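DNA gyrase, B subunit, truncated (PDB 3CWV) probably takes part in the ATP-dependent breakage, passage and rejoining of double-stranded DNA as the B subunit of a type II topoisomerase. Local coordinates at residues A[226-230]-A[241-245]; A[212-217]-A[300-304]. All coordinates share one frame. Residues are numbered along the deposited sequence.

Contact 1 of 2, residues A[226-230]-A[241-245]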
# COMPACT_ATOMS: atom_id res chain seq x y z
N GLU A 226 -24.73 -1.13 -2.53
CA GLU A 226 -23.61 -0.43 -1.90
C GLU A 226 -22.91 -1.39 -0.93
O GLU A 226 -23.58 -2.13 -0.19
CB GLU A 226 -24.11 0.84 -1.19
CG GLU A 226 -23.17 2.03 -1.29
CD GLU A 226 -22.93 2.51 -2.72
OE1 GLU A 226 -23.90 2.62 -3.50
OE2 GLU A 226 -21.76 2.77 -3.06
N PRO A 227 -21.56 -1.41 -0.96
CA PRO A 227 -20.88 -2.32 -0.04
C PRO A 227 -21.14 -1.93 1.41
O PRO A 227 -21.43 -0.75 1.71
CB PRO A 227 -19.39 -2.14 -0.40
CG PRO A 227 -19.41 -1.65 -1.83
CD PRO A 227 -20.60 -0.70 -1.82
N VAL A 228 -21.08 -2.91 2.29
CA VAL A 228 -21.06 -2.62 3.73
C VAL A 228 -19.66 -2.10 4.07
O VAL A 228 -18.68 -2.73 3.71
CB VAL A 228 -21.35 -3.86 4.57
CG1 VAL A 228 -21.30 -3.51 6.06
CG2 VAL A 228 -22.71 -4.44 4.22
N VAL A 229 -19.57 -0.97 4.77
CA VAL A 229 -18.27 -0.34 5.02
C VAL A 229 -18.10 0.06 6.48
O VAL A 229 -19.06 0.42 7.15
CB VAL A 229 -18.05 0.92 4.13
CG1 VAL A 229 -18.29 0.58 2.68
CG2 VAL A 229 -18.97 2.06 4.53
N PHE A 230 -16.86 0.00 6.95
CA PHE A 230 -16.47 0.51 8.27
C PHE A 230 -15.14 1.23 8.15
O PHE A 230 -14.32 0.89 7.29
CB PHE A 230 -16.36 -0.62 9.28
CG PHE A 230 -17.62 -1.40 9.46
CD1 PHE A 230 -18.69 -0.86 10.16
CD2 PHE A 230 -17.73 -2.68 8.94
CE1 PHE A 230 -19.86 -1.58 10.33
CE2 PHE A 230 -18.91 -3.40 9.11
CZ PHE A 230 -19.97 -2.85 9.80
N CYS A 241 -12.75 -1.39 6.22
CA CYS A 241 -13.29 -2.65 5.82
C CYS A 241 -14.43 -2.44 4.81
O CYS A 241 -15.18 -1.46 4.90
CB CYS A 241 -13.79 -3.37 7.08
SG CYS A 241 -14.60 -4.88 6.77
N ALA A 242 -14.54 -3.33 3.83
CA ALA A 242 -15.68 -3.32 2.89
C ALA A 242 -16.13 -4.75 2.63
O ALA A 242 -15.30 -5.63 2.44
CB ALA A 242 -15.30 -2.65 1.58
N LEU A 243 -17.45 -4.97 2.59
CA LEU A 243 -17.99 -6.29 2.27
C LEU A 243 -19.08 -6.18 1.19
O LEU A 243 -19.94 -5.31 1.26
CB LEU A 243 -18.57 -6.98 3.52
CG LEU A 243 -17.63 -7.21 4.72
CD1 LEU A 243 -17.79 -6.07 5.72
CD2 LEU A 243 -17.98 -8.52 5.41
N GLN A 244 -19.03 -7.08 0.22
CA GLN A 244 -19.95 -7.02 -0.91
C GLN A 244 -20.30 -8.44 -1.33
O GLN A 244 -19.43 -9.20 -1.74
CB GLN A 244 -19.30 -6.27 -2.09
CG GLN A 244 -20.17 -6.25 -3.36
CD GLN A 244 -21.44 -5.45 -3.15
OE1 GLN A 244 -21.38 -4.25 -2.91
NE2 GLN A 244 -22.59 -6.11 -3.21
N TRP A 245 -21.59 -8.78 -1.20
CA TRP A 245 -22.11 -10.07 -1.60
C TRP A 245 -22.71 -9.99 -2.99
O TRP A 245 -23.35 -9.00 -3.35
CB TRP A 245 -23.18 -10.55 -0.62
CG TRP A 245 -22.64 -11.13 0.65
CD1 TRP A 245 -22.26 -12.43 0.86
CD2 TRP A 245 -22.44 -10.45 1.88
NE1 TRP A 245 -21.85 -12.59 2.16
CE2 TRP A 245 -21.94 -11.38 2.81
CE3 TRP A 245 -22.64 -9.13 2.30
CZ2 TRP A 245 -21.63 -11.04 4.12
CZ3 TRP A 245 -22.33 -8.79 3.61
CH2 TRP A 245 -21.83 -9.75 4.50

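Contact 2 of 2, residues A[212-217]-A[300-304]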
# COMPACT_ATOMS: atom_id res chain seq x y z
N TRP A 212 -13.38 0.26 -4.13
CA TRP A 212 -12.60 -0.80 -4.76
C TRP A 212 -13.37 -2.11 -4.82
O TRP A 212 -13.27 -2.85 -5.80
CB TRP A 212 -11.29 -1.02 -3.99
CG TRP A 212 -10.29 -1.97 -4.62
CD1 TRP A 212 -10.20 -2.32 -5.94
CD2 TRP A 212 -9.19 -2.64 -3.96
NE1 TRP A 212 -9.15 -3.19 -6.14
CE2 TRP A 212 -8.51 -3.40 -4.94
CE3 TRP A 212 -8.72 -2.67 -2.64
CZ2 TRP A 212 -7.40 -4.19 -4.65
CZ3 TRP A 212 -7.60 -3.45 -2.35
CH2 TRP A 212 -6.95 -4.20 -3.35
N ALA A 213 -14.12 -2.42 -3.76
CA ALA A 213 -14.92 -3.64 -3.71
C ALA A 213 -15.99 -3.62 -4.81
O ALA A 213 -16.24 -4.64 -5.47
CB ALA A 213 -15.54 -3.83 -2.33
N HIS A 214 -16.61 -2.46 -5.00
CA HIS A 214 -17.59 -2.28 -6.07
C HIS A 214 -16.94 -2.60 -7.41
O HIS A 214 -17.50 -3.37 -8.21
CB HIS A 214 -18.11 -0.84 -6.14
CG HIS A 214 -18.73 -0.51 -7.47
ND1 HIS A 214 -20.02 -0.88 -7.80
CD2 HIS A 214 -18.22 0.09 -8.57
CE1 HIS A 214 -20.28 -0.50 -9.04
NE2 HIS A 214 -19.20 0.09 -9.53
N VAL A 215 -15.77 -2.01 -7.65
CA VAL A 215 -15.00 -2.27 -8.86
C VAL A 215 -14.78 -3.76 -9.07
O VAL A 215 -15.06 -4.28 -10.16
CB VAL A 215 -13.63 -1.54 -8.84
CG1 VAL A 215 -12.72 -2.05 -9.96
CG2 VAL A 215 -13.83 -0.05 -8.97
N LEU A 216 -14.29 -4.45 -8.03
CA LEU A 216 -13.95 -5.87 -8.11
C LEU A 216 -15.15 -6.76 -8.38
O LEU A 216 -14.99 -7.89 -8.82
CB LEU A 216 -13.26 -6.34 -6.83
CG LEU A 216 -11.86 -5.79 -6.54
CD1 LEU A 216 -11.60 -5.84 -5.04
CD2 LEU A 216 -10.82 -6.59 -7.33
N THR A 217 -16.34 -6.26 -8.08
CA THR A 217 -17.57 -7.03 -8.27
C THR A 217 -18.48 -6.50 -9.40
O THR A 217 -19.56 -7.06 -9.64
CB THR A 217 -18.41 -7.10 -6.97
OG1 THR A 217 -18.67 -5.78 -6.48
CG2 THR A 217 -17.68 -7.89 -5.90
N LEU A 300 -19.10 -13.62 -1.27
CA LEU A 300 -18.53 -12.43 -0.62
C LEU A 300 -17.19 -11.98 -1.20
O LEU A 300 -16.25 -12.78 -1.31
CB LEU A 300 -18.35 -12.65 0.89
CG LEU A 300 -17.77 -11.49 1.72
CD1 LEU A 300 -18.58 -10.21 1.52
CD2 LEU A 300 -17.67 -11.83 3.19
N THR A 301 -17.11 -10.71 -1.56
CA THR A 301 -15.83 -10.04 -1.78
C THR A 301 -15.65 -9.12 -0.56
O THR A 301 -16.45 -8.20 -0.34
CB THR A 301 -15.80 -9.24 -3.10
OG1 THR A 301 -16.01 -10.13 -4.21
CG2 THR A 301 -14.45 -8.51 -3.30
N ALA A 302 -14.62 -9.40 0.24
CA ALA A 302 -14.36 -8.63 1.46
C ALA A 302 -12.91 -8.13 1.47
O ALA A 302 -11.98 -8.83 1.03
CB ALA A 302 -14.65 -9.48 2.71
N ILE A 303 -12.72 -6.90 1.93
CA ILE A 303 -11.40 -6.31 2.03
C ILE A 303 -11.26 -5.72 3.43
O ILE A 303 -12.15 -5.01 3.91
CB ILE A 303 -11.21 -5.17 0.99
CG1 ILE A 303 -11.53 -5.66 -0.44
CG2 ILE A 303 -9.77 -4.61 1.07
CD1 ILE A 303 -11.67 -4.55 -1.45
N VAL A 304 -10.14 -6.05 4.10
CA VAL A 304 -9.86 -5.57 5.45
C VAL A 304 -8.43 -5.01 5.51
O VAL A 304 -7.48 -5.73 5.29
CB VAL A 304 -9.98 -6.73 6.49
CG1 VAL A 304 -9.62 -6.21 7.88
CG2 VAL A 304 -11.40 -7.39 6.46
O HOH W 1 -14.48 -10.26 -6.32

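Contact 1 of 2, residues A[226-230]-A[241-245]
Backbone hydrogen bonds set the frame: 226-230 enters a strand at V228 and runs antiparallel to 241-245, strand axes 4.7 Å apart at 172°. V228 and L243 form one hydrogen-bonded pair, V228 N to L243 O and L243 N to V228 O both measuring 2.8 Å. F230 and C241 form the next, F230 N to C241 O and C241 N to F230 O each at 3.0 Å. Between them sits the non-hydrogen-bonded pair V229 and A242, whose alpha carbons donate CA-H...O contacts: A242 CA to V228 O at 3.2 Å and V229 CA to C241 O at 3.3 Å.

These are the two arms of a beta hairpin, strands 228-234 and 237-245, at one margin of the five-stranded sheet in what is probably the transducer domain. Strand 228-234 is the outermost; 237-245 passes its other edge to strand 300-307.

In the apolar packing, V228, F230, C241 and L243 share one face, with V228 CB 4.3 Å from L243 CB and F230 CB 4.4 Å from C241 CB; V228 CG2 lies 4.4 Å from W245 CZ3, at the indole edge. Helix 328-345 covers V228, F230 and L243, F340 meeting the F230 ring edge-to-face, while C241 packs on V304 of strand 300-307. V229 and A242 occupy the reverse face and touch helix 208-217.

Polar side chains gather where strand 237-245 ends, beside P227. Q244 folds back so that NE2 donates to W245 O (3.0 Å) and also bonds H224 O, while Q244 OE1 lies against P227 CG at 3.4 Å. W245 points its indole NE1 at V296 O.

Contact 2 of 2, residues A[212-217]-A[300-304]
I303 is the main bump on the strand side. From strand 300-304 it reaches toward helix 212-217, and its CD1 methyl settles in a hollow lined by three helix residues: W212 CE3 at 3.7 Å from I303 CD1, L216 CD1 at 3.8 Å and A213 CB at 4.0 Å. The backbone at A213 N, 4.0 Å from I303 CD1, forms the floor, and W212, L216 and the short A213 CB stand round the methyl; W212 and L216 also touch L254 of strand 252-257. One step down the same strand face, T301 makes a second, smaller bump between L216 and T217, with T301 CG2 4.3 Å from L216 CD1 and T301 OG1 3.3 Å from T217 CG2. No direct hydrogen bond crosses the interface. A water sits 2.6 Å from T301 OG1 and gives a weak, long bond of 3.5 Å to L216 O, while T217 OG1 bonds Q222 NE2. A302 points away from the helix, onto the sheet's other face. The segment axes approach to 8.9 Å and run at 149°. A helix laid obliquely along one face of a mixed sheet, roughly against the strand, is alpha/beta layer packing, here in the probable transducer domain.

Overall arrangement
Contact 1 and contact 2 are mostly buried, their centres 7 Å apart, but contact 1 has exposed E226 and V229 on its outer arm, whereas L216 is the one exposed residue touching in contact 2. They meet through the sheet: strand 237-245 lies between 228-234 and 300-307, with A242 N probably bonded to I303 O and Q244 O to T301 N. Contact 1 works within the sheet by backbone hydrogen bonds; contact 2 works between layers through side chains, with one water as a weak polar bridge. Helix 208-217 serves both, since A213 touches A242 as well as I303. Along the chain, contact 1 is nested inside the longer loop that contact 2 closes.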